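PDB 1B77: protein (sliding clamp) from Enterobacteria phage RB69, which probably encircles DNA as a trimeric ring and tethers the phage DNA polymerase to its template, making replication processive. Local coordinates for residues F178-N183 and I218-D223. Numbering follows the deposited sequence.
Sequences FNFVIN and IAMEAD
V181 and E221 hold the two backbones together through one hydrogen bond, E221 N to V181 O at 2.8 Å with a nearly straight N-H...O angle of 172°, while strand 178-183 and segment 218-223 run 119° apart. The CA atoms come closest at I182 and M220, 5.1 Å apart. M220 carries much of the apolar packing: with CG anti to its carbonyl carbon and the chain extended beyond, SD lies 3.3 Å from F180 CB. SD also stands 4.5 Å from the F180 ring centroid, 55° off the normal, an oblique Met-aromatic contact. The terminal CE reaches I182 CD1 at 3.6 Å, and M220 also touches V205 and A207 of strand 204-210. The V181 methyls CG1 and CG2 pack against D223 OD2, and CG1 against E221 CG at 3.7 Å, by van der Waals contact. E221 bends at chi2, and its OE2 accepts from a water that also donates to A219 O and takes the N183 N-H. Since 178-183 and 215-219 belong to different sheets of the C-terminal gp45 clamp region, this crossing joins them where the chain leaves one for short strand 225-226 of the other. Its chemistry implies division of labour: sulfur, aromatic and aliphatic contacts, V181 included, make the buried packing, whereas one direct bond serves V181 O and E221 N, and one water links N183 N and A219 O to the E221 carboxylate.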
loop_
_atom_site.group_PDB
_atom_site.type_symbol
_atom_site.label_atom_id
_atom_site.label_comp_id
_atom_site.label_asym_id
_atom_site.label_seq_id
_atom_site.Cartn_x
_atom_site.Cartn_y
_atom_site.Cartn_z
ATOM N N PHE A 178 -42.921 -3.587 5.455
ATOM C CA PHE A 178 -41.900 -2.743 6.063
ATOM C C PHE A 178 -40.775 -2.389 5.104
ATOM O O PHE A 178 -40.497 -3.112 4.149
ATOM C CB PHE A 178 -41.321 -3.454 7.294
ATOM C CG PHE A 178 -40.874 -4.867 7.020
ATOM C CD1 PHE A 178 -39.664 -5.116 6.376
ATOM C CD2 PHE A 178 -41.689 -5.947 7.353
ATOM C CE1 PHE A 178 -39.273 -6.420 6.065
ATOM C CE2 PHE A 178 -41.308 -7.252 7.047
ATOM C CZ PHE A 178 -40.098 -7.488 6.401
ATOM N N ASN A 179 -40.142 -1.254 5.372
ATOM C CA ASN A 179 -39.019 -0.763 4.584
ATOM C C ASN A 179 -38.074 -0.083 5.573
ATOM O O ASN A 179 -38.109 1.143 5.748
ATOM C CB ASN A 179 -39.493 0.235 3.526
ATOM C CG ASN A 179 -38.395 0.615 2.548
ATOM O OD1 ASN A 179 -37.656 1.576 2.763
ATOM N ND2 ASN A 179 -38.270 -0.157 1.476
ATOM N N PHE A 180 -37.256 -0.897 6.241
ATOM C CA PHE A 180 -36.311 -0.393 7.232
ATOM C C PHE A 180 -35.065 0.150 6.550
ATOM O O PHE A 180 -34.385 -0.566 5.815
ATOM C CB PHE A 180 -35.925 -1.497 8.226
ATOM C CG PHE A 180 -37.088 -2.055 9.003
ATOM C CD1 PHE A 180 -37.670 -1.328 10.040
ATOM C CD2 PHE A 180 -37.599 -3.315 8.705
ATOM C CE1 PHE A 180 -38.745 -1.855 10.771
ATOM C CE2 PHE A 180 -38.670 -3.845 9.431
ATOM C CZ PHE A 180 -39.240 -3.114 10.463
ATOM N N VAL A 181 -34.771 1.420 6.811
ATOM C CA VAL A 181 -33.627 2.098 6.214
ATOM C C VAL A 181 -32.413 2.186 7.137
ATOM O O VAL A 181 -32.522 2.614 8.291
ATOM C CB VAL A 181 -34.019 3.523 5.785
ATOM C CG1 VAL A 181 -32.848 4.207 5.090
ATOM C CG2 VAL A 181 -35.231 3.465 4.886
ATOM N N ILE A 182 -31.252 1.798 6.616
ATOM C CA ILE A 182 -30.017 1.829 7.390
ATOM C C ILE A 182 -28.908 2.624 6.707
ATOM O O ILE A 182 -28.658 2.456 5.515
ATOM C CB ILE A 182 -29.501 0.394 7.668
ATOM C CG1 ILE A 182 -30.453 -0.322 8.628
ATOM C CG2 ILE A 182 -28.090 0.435 8.247
ATOM C CD1 ILE A 182 -30.104 -1.772 8.874
ATOM N N ASN A 183 -28.260 3.501 7.465
ATOM C CA ASN A 183 -27.160 4.297 6.940
ATOM C C ASN A 183 -25.972 3.342 6.844
ATOM O O ASN A 183 -25.484 2.843 7.854
ATOM C CB ASN A 183 -26.845 5.462 7.888
ATOM C CG ASN A 183 -25.572 6.217 7.498
ATOM O OD1 ASN A 183 -25.184 6.255 6.326
ATOM N ND2 ASN A 183 -24.926 6.837 8.486
ATOM N N ILE A 218 -27.983 -1.518 15.546
ATOM C CA ILE A 218 -27.871 -0.318 14.746
ATOM C C ILE A 218 -29.200 0.411 14.636
ATOM O O ILE A 218 -30.227 -0.184 14.306
ATOM C CB ILE A 218 -27.364 -0.659 13.332
ATOM C CG1 ILE A 218 -25.997 -1.350 13.433
ATOM C CG2 ILE A 218 -27.267 0.599 12.497
ATOM C CD1 ILE A 218 -25.563 -2.055 12.171
ATOM N N ALA A 219 -29.164 1.708 14.921
ATOM C CA ALA A 219 -30.354 2.543 14.837
ATOM C C ALA A 219 -30.721 2.697 13.370
ATOM O O ALA A 219 -29.845 2.745 12.510
ATOM C CB ALA A 219 -30.078 3.910 15.456
ATOM N N MET A 220 -32.013 2.758 13.079
ATOM C CA MET A 220 -32.454 2.916 11.703
ATOM C C MET A 220 -32.931 4.340 11.434
ATOM O O MET A 220 -33.221 5.093 12.361
ATOM C CB MET A 220 -33.549 1.898 11.377
ATOM C CG MET A 220 -33.051 0.455 11.439
ATOM S SD MET A 220 -34.335 -0.752 11.058
ATOM C CE MET A 220 -33.363 -2.073 10.482
ATOM N N GLU A 221 -32.999 4.698 10.158
ATOM C CA GLU A 221 -33.391 6.040 9.742
ATOM C C GLU A 221 -34.850 6.431 9.945
ATOM O O GLU A 221 -35.731 5.578 10.049
ATOM C CB GLU A 221 -33.007 6.251 8.280
ATOM C CG GLU A 221 -31.534 5.992 8.027
ATOM C CD GLU A 221 -30.658 6.745 8.996
ATOM O OE1 GLU A 221 -30.774 7.986 9.049
ATOM O OE2 GLU A 221 -29.860 6.098 9.712
ATOM N N ALA A 222 -35.084 7.741 9.990
ATOM C CA ALA A 222 -36.419 8.294 10.183
ATOM C C ALA A 222 -37.338 8.001 9.002
ATOM O O ALA A 222 -38.555 7.932 9.162
ATOM C CB ALA A 222 -36.329 9.801 10.420
ATOM N N ASP A 223 -36.762 7.820 7.820
ATOM C CA ASP A 223 -37.572 7.531 6.645
ATOM C C ASP A 223 -37.984 6.065 6.568
ATOM O O ASP A 223 -38.534 5.610 5.562
ATOM C CB ASP A 223 -36.840 7.956 5.369
ATOM C CG ASP A 223 -35.377 7.563 5.371
ATOM O OD1 ASP A 223 -34.665 7.890 6.352
ATOM O OD2 ASP A 223 -34.937 6.939 4.385
HETATM O O HOH W 1 -39.241 4.233 3.566
HETATM O O HOH W 2 -28.740 3.826 10.243
#